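TssK C (Escherichia coli, PDB 5M2Y) serves as a baseplate component of the type VI secretion system, its C-terminal domain, the part described here, probably docking the baseplate onto the membrane complex. Local coordinates at residues 4-9 against 28-33; 45-50 against 70-75; 65-70 against 100-105; 76-81 against 125-130. All coordinates share one frame; numbering follows the deposited sequence.

Interaction 1 of 4, residues 4-9 against 28-33; sequences VFIELK and ADFWLS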
# COMPACT_ATOMS: atom_id res chain seq x y z
N VAL A 4 -3.10 11.93 -4.51
CA VAL A 4 -1.67 11.91 -4.74
C VAL A 4 -1.31 10.49 -5.11
O VAL A 4 -1.48 9.58 -4.29
CB VAL A 4 -0.87 12.42 -3.51
CG1 VAL A 4 0.62 12.41 -3.76
CG2 VAL A 4 -1.30 13.81 -3.11
N PHE A 5 -0.86 10.29 -6.36
CA PHE A 5 -0.40 9.00 -6.84
C PHE A 5 1.04 8.85 -6.34
O PHE A 5 1.86 9.75 -6.55
CB PHE A 5 -0.47 8.95 -8.37
CG PHE A 5 0.03 7.68 -9.01
CD1 PHE A 5 -0.83 6.62 -9.26
CD2 PHE A 5 1.36 7.56 -9.40
CE1 PHE A 5 -0.36 5.45 -9.85
CE2 PHE A 5 1.83 6.39 -9.99
CZ PHE A 5 0.97 5.35 -10.22
N ILE A 6 1.34 7.72 -5.66
CA ILE A 6 2.68 7.44 -5.15
C ILE A 6 3.25 6.36 -6.01
O ILE A 6 2.75 5.24 -5.99
CB ILE A 6 2.71 7.12 -3.62
CG1 ILE A 6 2.36 8.36 -2.80
CG2 ILE A 6 4.09 6.62 -3.16
CD1 ILE A 6 1.17 8.17 -2.01
N GLU A 7 4.30 6.70 -6.77
CA GLU A 7 5.00 5.77 -7.64
C GLU A 7 5.61 4.65 -6.81
O GLU A 7 6.28 4.92 -5.82
CB GLU A 7 6.09 6.49 -8.43
N LEU A 8 5.33 3.40 -7.19
CA LEU A 8 5.90 2.24 -6.52
C LEU A 8 6.91 1.63 -7.46
O LEU A 8 6.62 1.42 -8.64
CB LEU A 8 4.82 1.21 -6.10
CG LEU A 8 3.81 1.62 -5.02
CD1 LEU A 8 2.80 0.54 -4.79
CD2 LEU A 8 4.52 1.94 -3.68
N LYS A 9 8.13 1.40 -6.95
CA LYS A 9 9.19 0.77 -7.71
C LYS A 9 9.24 -0.70 -7.26
O LYS A 9 9.41 -0.97 -6.07
CB LYS A 9 10.53 1.49 -7.46
CG LYS A 9 10.70 2.79 -8.23
CD LYS A 9 11.42 3.89 -7.42
CE LYS A 9 12.32 4.87 -8.18
NZ LYS A 9 12.30 4.71 -9.66
N ALA A 28 -3.47 12.37 5.44
CA ALA A 28 -3.72 11.52 4.28
C ALA A 28 -4.01 10.09 4.66
O ALA A 28 -3.48 9.60 5.66
CB ALA A 28 -2.56 11.55 3.31
N ASP A 29 -4.88 9.46 3.87
CA ASP A 29 -5.26 8.06 4.00
C ASP A 29 -4.84 7.40 2.71
O ASP A 29 -4.89 8.02 1.65
CB ASP A 29 -6.76 7.92 4.24
CG ASP A 29 -7.20 8.56 5.54
OD1 ASP A 29 -6.65 8.18 6.62
OD2 ASP A 29 -8.12 9.41 5.50
N PHE A 30 -4.36 6.17 2.81
CA PHE A 30 -3.79 5.44 1.68
C PHE A 30 -4.60 4.26 1.21
O PHE A 30 -5.27 3.59 1.99
CB PHE A 30 -2.38 4.98 2.06
CG PHE A 30 -1.41 6.09 2.39
CD1 PHE A 30 -1.35 6.61 3.67
CD2 PHE A 30 -0.54 6.58 1.43
CE1 PHE A 30 -0.47 7.64 3.98
CE2 PHE A 30 0.34 7.61 1.74
CZ PHE A 30 0.39 8.12 3.02
N TRP A 31 -4.53 4.00 -0.10
CA TRP A 31 -5.20 2.88 -0.76
C TRP A 31 -4.29 2.23 -1.76
O TRP A 31 -3.53 2.91 -2.46
CB TRP A 31 -6.46 3.31 -1.52
CG TRP A 31 -7.65 3.56 -0.68
CD1 TRP A 31 -8.69 2.72 -0.44
CD2 TRP A 31 -7.95 4.78 0.01
NE1 TRP A 31 -9.61 3.32 0.38
CE2 TRP A 31 -9.18 4.59 0.68
CE3 TRP A 31 -7.30 6.01 0.13
CZ2 TRP A 31 -9.74 5.58 1.47
CZ3 TRP A 31 -7.86 6.99 0.91
CH2 TRP A 31 -9.09 6.79 1.55
N LEU A 32 -4.42 0.92 -1.88
CA LEU A 32 -3.72 0.12 -2.87
C LEU A 32 -4.70 -0.32 -3.95
O LEU A 32 -5.83 -0.71 -3.65
CB LEU A 32 -3.08 -1.11 -2.22
CG LEU A 32 -1.82 -0.90 -1.39
CD1 LEU A 32 -1.47 -2.17 -0.61
CD2 LEU A 32 -0.64 -0.43 -2.25
N SER A 33 -4.27 -0.22 -5.21
CA SER A 33 -5.04 -0.70 -6.36
C SER A 33 -4.23 -1.89 -6.88
O SER A 33 -3.02 -1.75 -7.07
CB SER A 33 -5.19 0.38 -7.42
OG SER A 33 -5.64 -0.14 -8.65

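Interaction 2 of 4, residues 45-50 against 70-75; sequences TKFPQL and VIIRPV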
# COMPACT_ATOMS: atom_id res chain seq x y z
N THR A 45 -10.02 -11.82 -1.14
CA THR A 45 -9.99 -12.69 0.03
C THR A 45 -8.57 -12.83 0.63
O THR A 45 -8.41 -12.68 1.84
CB THR A 45 -10.59 -14.05 -0.38
OG1 THR A 45 -11.97 -13.86 -0.71
CG2 THR A 45 -10.43 -15.12 0.68
N LYS A 46 -7.56 -13.11 -0.21
CA LYS A 46 -6.18 -13.45 0.15
C LYS A 46 -5.18 -12.31 0.23
O LYS A 46 -4.29 -12.38 1.08
CB LYS A 46 -5.67 -14.52 -0.82
CG LYS A 46 -6.43 -15.83 -0.74
CD LYS A 46 -5.76 -16.86 -1.61
CE LYS A 46 -6.47 -18.19 -1.67
NZ LYS A 46 -5.79 -19.07 -2.64
N PHE A 47 -5.30 -11.29 -0.64
CA PHE A 47 -4.37 -10.14 -0.63
C PHE A 47 -4.17 -9.52 0.77
O PHE A 47 -3.01 -9.30 1.13
CB PHE A 47 -4.75 -9.08 -1.67
CG PHE A 47 -3.72 -7.99 -1.83
CD1 PHE A 47 -2.60 -8.17 -2.64
CD2 PHE A 47 -3.86 -6.78 -1.18
CE1 PHE A 47 -1.64 -7.16 -2.77
CE2 PHE A 47 -2.90 -5.77 -1.31
CZ PHE A 47 -1.80 -5.97 -2.12
N PRO A 48 -5.22 -9.28 1.60
CA PRO A 48 -4.98 -8.69 2.94
C PRO A 48 -4.08 -9.52 3.86
O PRO A 48 -3.50 -8.98 4.80
CB PRO A 48 -6.38 -8.54 3.52
CG PRO A 48 -7.27 -8.44 2.31
CD PRO A 48 -6.67 -9.41 1.35
N GLN A 49 -3.99 -10.84 3.62
CA GLN A 49 -3.16 -11.75 4.40
C GLN A 49 -1.82 -12.05 3.74
O GLN A 49 -0.87 -12.37 4.44
CB GLN A 49 -3.90 -13.05 4.70
CG GLN A 49 -5.00 -12.82 5.72
CD GLN A 49 -5.58 -14.08 6.27
OE1 GLN A 49 -6.28 -14.80 5.58
NE2 GLN A 49 -5.33 -14.36 7.55
N LEU A 50 -1.74 -11.93 2.41
CA LEU A 50 -0.51 -12.19 1.67
C LEU A 50 0.41 -10.97 1.59
O LEU A 50 1.62 -11.13 1.74
CB LEU A 50 -0.81 -12.72 0.27
CG LEU A 50 -1.38 -14.13 0.21
CD1 LEU A 50 -1.89 -14.45 -1.16
CD2 LEU A 50 -0.34 -15.17 0.61
N VAL A 70 -0.53 -2.34 10.34
CA VAL A 70 -1.02 -2.12 9.00
C VAL A 70 -2.08 -3.18 8.73
O VAL A 70 -1.77 -4.37 8.73
CB VAL A 70 0.11 -2.13 7.94
CG1 VAL A 70 -0.44 -1.84 6.54
CG2 VAL A 70 1.21 -1.15 8.30
N ILE A 71 -3.35 -2.75 8.58
CA ILE A 71 -4.44 -3.66 8.29
C ILE A 71 -4.91 -3.32 6.90
O ILE A 71 -5.29 -2.19 6.64
CB ILE A 71 -5.59 -3.61 9.32
CG1 ILE A 71 -5.09 -3.89 10.74
CG2 ILE A 71 -6.69 -4.62 8.95
CD1 ILE A 71 -6.07 -3.48 11.85
N ILE A 72 -4.84 -4.29 6.00
CA ILE A 72 -5.27 -4.12 4.62
C ILE A 72 -6.73 -4.55 4.56
O ILE A 72 -7.05 -5.68 4.89
CB ILE A 72 -4.35 -4.89 3.65
CG1 ILE A 72 -2.91 -4.31 3.70
CG2 ILE A 72 -4.90 -4.86 2.23
CD1 ILE A 72 -1.84 -5.13 2.98
N ARG A 73 -7.61 -3.62 4.19
CA ARG A 73 -9.04 -3.94 4.11
C ARG A 73 -9.57 -3.80 2.70
O ARG A 73 -9.39 -2.75 2.09
CB ARG A 73 -9.86 -3.03 5.03
CG ARG A 73 -9.41 -3.00 6.47
CD ARG A 73 -10.48 -2.40 7.36
NE ARG A 73 -9.99 -2.18 8.72
CZ ARG A 73 -10.06 -3.08 9.68
NH1 ARG A 73 -10.62 -4.26 9.46
NH2 ARG A 73 -9.59 -2.79 10.89
N PRO A 74 -10.28 -4.83 2.18
CA PRO A 74 -10.87 -4.68 0.84
C PRO A 74 -11.97 -3.63 0.89
O PRO A 74 -12.71 -3.55 1.88
CB PRO A 74 -11.39 -6.08 0.52
CG PRO A 74 -11.67 -6.68 1.82
CD PRO A 74 -10.63 -6.14 2.76
N VAL A 75 -12.02 -2.78 -0.12
CA VAL A 75 -13.02 -1.71 -0.21
C VAL A 75 -13.79 -1.85 -1.52
O VAL A 75 -13.29 -2.42 -2.49
CB VAL A 75 -12.44 -0.28 -0.04
CG1 VAL A 75 -11.86 -0.06 1.35
CG2 VAL A 75 -11.39 0.00 -1.10
O HOH W 1 -3.76 -6.96 6.59

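Interaction 3 of 4, residues 65-70 against 100-105; sequences VALSGV and ARAMLD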
# COMPACT_ATOMS: atom_id res chain seq x y z
N VAL A 65 12.23 -7.12 7.85
CA VAL A 65 11.47 -6.69 9.03
C VAL A 65 10.15 -6.06 8.58
O VAL A 65 10.14 -5.28 7.64
CB VAL A 65 12.29 -5.77 9.98
CG1 VAL A 65 11.44 -5.31 11.17
CG2 VAL A 65 13.53 -6.49 10.48
N ALA A 66 9.04 -6.46 9.22
CA ALA A 66 7.70 -5.99 8.90
C ALA A 66 7.30 -4.82 9.77
O ALA A 66 7.80 -4.66 10.89
CB ALA A 66 6.69 -7.12 9.09
N LEU A 67 6.39 -3.99 9.25
CA LEU A 67 5.83 -2.86 9.98
C LEU A 67 4.49 -3.33 10.54
O LEU A 67 3.61 -3.70 9.78
CB LEU A 67 5.65 -1.63 9.08
CG LEU A 67 4.97 -0.40 9.72
CD1 LEU A 67 5.84 0.22 10.81
CD2 LEU A 67 4.60 0.62 8.68
N SER A 68 4.37 -3.36 11.86
CA SER A 68 3.12 -3.77 12.48
C SER A 68 2.14 -2.58 12.49
O SER A 68 2.55 -1.44 12.29
CB SER A 68 3.36 -4.31 13.89
OG SER A 68 3.78 -3.29 14.76
N GLY A 69 0.86 -2.88 12.68
CA GLY A 69 -0.20 -1.88 12.71
C GLY A 69 -0.74 -1.47 11.35
O GLY A 69 -1.32 -0.40 11.21
N VAL A 70 -0.53 -2.34 10.34
CA VAL A 70 -1.02 -2.12 9.00
C VAL A 70 -2.08 -3.18 8.73
O VAL A 70 -1.77 -4.37 8.73
CB VAL A 70 0.11 -2.13 7.94
CG1 VAL A 70 -0.44 -1.84 6.54
CG2 VAL A 70 1.21 -1.15 8.30
N ALA A 100 1.66 4.88 10.65
CA ALA A 100 1.57 6.09 9.83
C ALA A 100 2.76 7.01 10.09
O ALA A 100 3.40 7.45 9.14
CB ALA A 100 0.28 6.82 10.15
N ARG A 101 3.08 7.24 11.37
CA ARG A 101 4.21 8.06 11.78
C ARG A 101 5.53 7.47 11.28
O ARG A 101 6.33 8.21 10.73
CB ARG A 101 4.22 8.22 13.32
CG ARG A 101 5.35 9.11 13.87
CD ARG A 101 5.26 9.27 15.37
N ALA A 102 5.74 6.14 11.43
CA ALA A 102 6.96 5.45 11.00
C ALA A 102 7.23 5.62 9.51
O ALA A 102 8.36 5.89 9.14
CB ALA A 102 6.90 3.97 11.36
N MET A 103 6.19 5.50 8.66
CA MET A 103 6.32 5.64 7.21
C MET A 103 6.57 7.10 6.81
O MET A 103 7.46 7.36 6.00
CB MET A 103 5.08 5.11 6.49
CG MET A 103 5.02 3.61 6.48
SD MET A 103 3.61 3.01 5.58
CE MET A 103 2.36 3.43 6.65
N LEU A 104 5.79 8.03 7.37
CA LEU A 104 5.92 9.45 7.06
C LEU A 104 7.26 10.03 7.53
O LEU A 104 7.87 10.78 6.77
CB LEU A 104 4.72 10.24 7.59
CG LEU A 104 3.36 9.90 6.95
CD1 LEU A 104 2.21 10.39 7.79
CD2 LEU A 104 3.27 10.43 5.51
N ASP A 105 7.74 9.63 8.72
CA ASP A 105 9.03 10.08 9.25
C ASP A 105 10.20 9.54 8.44
O ASP A 105 11.19 10.26 8.25
CB ASP A 105 9.20 9.69 10.72
CG ASP A 105 8.39 10.51 11.71
OD1 ASP A 105 7.80 11.53 11.30
OD2 ASP A 105 8.38 10.15 12.89

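Interaction 4 of 4, residues 76-81 against 125-130; sequences THVPAA and FAVLRT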
# COMPACT_ATOMS: atom_id res chain seq x y z
N THR A 76 -15.03 -1.33 -1.53
CA THR A 76 -15.86 -1.35 -2.73
C THR A 76 -15.30 -0.37 -3.77
O THR A 76 -15.31 -0.67 -4.96
CB THR A 76 -17.32 -1.06 -2.39
OG1 THR A 76 -17.39 0.19 -1.71
CG2 THR A 76 -17.96 -2.13 -1.52
N HIS A 77 -14.79 0.79 -3.30
CA HIS A 77 -14.21 1.85 -4.11
C HIS A 77 -13.39 2.81 -3.28
O HIS A 77 -13.61 2.93 -2.07
CB HIS A 77 -15.30 2.64 -4.87
CG HIS A 77 -16.41 3.16 -4.00
ND1 HIS A 77 -16.75 4.49 -4.00
CD2 HIS A 77 -17.24 2.51 -3.17
CE1 HIS A 77 -17.77 4.61 -3.16
NE2 HIS A 77 -18.09 3.44 -2.64
N VAL A 78 -12.45 3.50 -3.95
CA VAL A 78 -11.62 4.54 -3.36
C VAL A 78 -12.49 5.82 -3.38
O VAL A 78 -13.11 6.12 -4.40
CB VAL A 78 -10.26 4.69 -4.11
CG1 VAL A 78 -9.46 5.88 -3.61
CG2 VAL A 78 -9.45 3.40 -4.00
N PRO A 79 -12.61 6.54 -2.24
CA PRO A 79 -13.47 7.73 -2.19
C PRO A 79 -12.86 8.97 -2.85
O PRO A 79 -12.73 10.03 -2.22
CB PRO A 79 -13.68 7.93 -0.69
CG PRO A 79 -12.41 7.46 -0.09
CD PRO A 79 -11.95 6.30 -0.94
N ALA A 80 -12.51 8.84 -4.14
CA ALA A 80 -11.90 9.89 -4.95
C ALA A 80 -11.87 9.47 -6.42
O ALA A 80 -11.95 8.28 -6.72
CB ALA A 80 -10.49 10.17 -4.47
N ALA A 81 -11.74 10.46 -7.32
CA ALA A 81 -11.69 10.24 -8.76
C ALA A 81 -10.31 9.73 -9.16
O ALA A 81 -9.32 10.46 -9.10
CB ALA A 81 -12.02 11.53 -9.51
N PHE A 125 -2.21 5.17 -3.86
CA PHE A 125 -2.87 6.48 -3.89
C PHE A 125 -3.07 6.96 -2.45
O PHE A 125 -3.39 6.17 -1.57
CB PHE A 125 -4.26 6.38 -4.53
CG PHE A 125 -4.33 5.95 -5.97
CD1 PHE A 125 -4.42 4.60 -6.31
CD2 PHE A 125 -4.37 6.89 -6.99
CE1 PHE A 125 -4.48 4.21 -7.65
CE2 PHE A 125 -4.44 6.49 -8.33
CZ PHE A 125 -4.49 5.16 -8.65
N ALA A 126 -2.92 8.27 -2.23
CA ALA A 126 -3.21 8.92 -0.96
C ALA A 126 -4.28 9.96 -1.23
O ALA A 126 -4.21 10.68 -2.24
CB ALA A 126 -1.97 9.57 -0.37
N VAL A 127 -5.26 9.99 -0.37
CA VAL A 127 -6.31 10.96 -0.48
C VAL A 127 -6.06 11.95 0.63
O VAL A 127 -5.99 11.59 1.74
CB VAL A 127 -7.68 10.33 -0.36
CG1 VAL A 127 -8.78 11.36 -0.35
CG2 VAL A 127 -7.90 9.39 -1.52
N LEU A 128 -5.84 13.19 0.27
CA LEU A 128 -5.57 14.20 1.26
C LEU A 128 -6.81 14.58 2.06
O LEU A 128 -7.85 14.78 1.51
CB LEU A 128 -4.93 15.44 0.63
CG LEU A 128 -3.69 15.15 -0.18
CD1 LEU A 128 -3.09 16.35 -0.86
CD2 LEU A 128 -2.65 14.43 0.63
N ARG A 129 -6.66 14.68 3.36
CA ARG A 129 -7.75 15.06 4.22
C ARG A 129 -7.93 16.56 4.27
O ARG A 129 -6.94 17.29 4.31
CB ARG A 129 -7.53 14.50 5.65
CG ARG A 129 -7.48 13.00 5.69
CD ARG A 129 -7.43 12.39 7.05
NE ARG A 129 -6.20 12.73 7.73
CZ ARG A 129 -5.46 11.88 8.42
NH1 ARG A 129 -5.80 10.63 8.52
NH2 ARG A 129 -4.39 12.31 9.04
N THR A 130 -9.18 16.99 4.26
CA THR A 130 -9.62 18.39 4.34
C THR A 130 -8.64 19.53 3.94
O THR A 130 -7.96 20.11 4.78
CB THR A 130 -10.27 18.67 5.70

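Interaction 1 of 4, residues 4-9 against 28-33
The Phe30 ring takes the methyl end of Ile6 at its edge, close to the ring plane. Ile6 CD1 lies 3.9 Å from Phe30 CE2 and 4.2 Å from Phe30 CD2, so the methyl does not sit over the ring face. The two side chains cross at about a right angle. Both belong to the antiparallel sheet that forms the body of this domain. Strands 3-11 and 28-35 are not neighbours in it, because strand 121-128 runs between them and bonds to both. The contact therefore reaches over a middle strand. The residue beneath it is the small Ala126, which touches both Ile6 and Phe30.

Phe30 gets there by its first torsion: CG is anti to the carbonyl carbon (chi1 -61°), and the ring swings out toward strand 3-11. Ile6 has CG1 beside its backbone N and an unstaggered chi2 (119°), and its CD1 ends at the ring edge. Leu93, on strand 89-95, packs against Phe30 and Leu32. This contact is all apolar and buried. Two residues further along each strand, a looser pair repeats the reach, with Leu8 CD1 4.4 Å from Leu32 CD2.

Interaction 2 of 4, residues 45-50 against 70-75
Ile72 and Pro48 carry this contact, and Phe47 adds a smaller share. The motif is a helix packed on one face of the antiparallel sheet, over its outermost strand 70-75. Residues 45-50, the last part of helix 40-50, run nearly antiparallel to that strand. The two short axes make an angle of 168° and approach to 7.7 Å.

Ile72 points at the helix. Its CG2 branch, anti to the backbone N, does much of the touching, with CB beside it. This methyl lies 3.9 Å from Pro48 CA and 4.0 Å from Phe47 CD2. It meets the Phe47 ring obliquely. The rest of the Phe47 ring belongs to the core: it packs on Leu32, Val34, Phe91 and Leu117. Its first torsion, with CG anti to the backbone N (chi1 -172°), turns the ring in under the helix.

Pro48 lies alongside the strand. Its CB comes to 3.2 Å from Ile72 O, a close approach of a ring carbon to a carbonyl oxygen. Its CG meets Pro74 CD at 4.1 Å, and the two proline rings cross at about a right angle. The helix is kinked here: Pro48 N has no hydrogen to give, and Gln49 N bonds to Lys46 O instead of the carbonyl four residues back.

Strand 70-75 uses alternate residues, Ile71, Arg73 and Val75, for backbone bonding to strand 89-95. Ile72 N is held differently. A water accepts from it at 2.9 Å and donates to Pro48 O at 2.7 Å, bridging helix and strand.

Interaction 3 of 4, residues 65-70 against 100-105
Leu67 reaches from its loop to helix 97-106 and touches Ala102 and Met103 there. From the backbone its CB points toward the helix. CG continues outward, anti to the backbone N (chi1 176°), which carries the fork at CG toward the helix. Each branch finds its own partner. CD1 meets the methyl of Ala102, with Leu67 CD1 3.9 Å from Ala102 CB. CD2 goes to Met103 and has the more extensive contact. It lies 3.7 Å from Met103 CG, 4.0 Å from Met103 SD and 4.1 Å from Met103 CE.

Three successive atoms of the methionine are thus at similar range from one methyl. The bend at chi3 (-72°) keeps CE near the leucine methyl as well. The long axes of Leu67 and Met103 cross obliquely. The contact is made wholly of apolar side chains.

Helix 97-106 also offers Ala99, one turn before Ala102 and Met103, and both Leu67 and Val70 pack on it. The loop is tied down by its backbone: Leu67 bonds with Ala53 of strand 52-54, and Gly69, at positive phi, bonds with Ser96. Met103 also packs on Leu95, at the end of strand 89-95, and on Leu19. Leu67 therefore sits where the run into strand 70-75 passes the helix that follows strand 89-95.

Interaction 4 of 4, residues 76-81 against 125-130
Val78, Pro79 and Ala80 form an inverse gamma turn within the loop 76-81, and the nearest CA atoms across the contact, those of Ala80 and Val127, are 7.2 Å apart. The turn carries a weak bond of 2.8 Å from Ala80 N to Val78 O. Val78 and Ala80 flank the proline, and both point their CB toward strand 125-128. This is a loop folded over one face of the antiparallel sheet.

Val127 is the residue that receives them. With CG1 anti to the backbone N (chi1 174°), CG2 is the branch left to meet the loop. Ala80 and Val78 both come to it, the alanine through its only methyl and the valine through CG1. The Val78 contact is the looser: its CG1 stays 4.4 Å from Val127 CG2.

The loop is held by more than Val127. Trp31, on the neighbouring strand 28-35, packs against Val78, Pro79 and Val127, and Ala80 also touches Val3 on strand 3-11. The loop so spans three adjacent strands. Phe125, two residues before Val127, points to the same side; it packs on Val3 and Ile82 and meets Phe5 edge-to-face. Ala126, between them, points away to the other face of the sheet. Of the contacts made by these two segments with each other, the shorter is methyl on methyl, Ala80 CB to Val127 CG2, at 4.0 Å.

All four contacts belong to one small domain built round a single antiparallel sheet. Interactions 1 and 4 are the closest pair, with centres about 10 Å apart. They meet along strand 121-128, which hydrogen-bonds to both strands of interaction 1; one contact lies on each face of the sheet. Interaction 2 sets helix 40-50 against the sheet at its outer strand 70-75 and touches interaction 1 through Leu32 against Phe47 and Trp31 against Val75. Interactions 2 and 3 share Val70 and alternate along the chain, as do 3 and 4, whose centres are farthest apart at about 20 Å. Residues 65-81 thus run through three contacts, binding edge strand, helices and C-terminal strand into one compact unit.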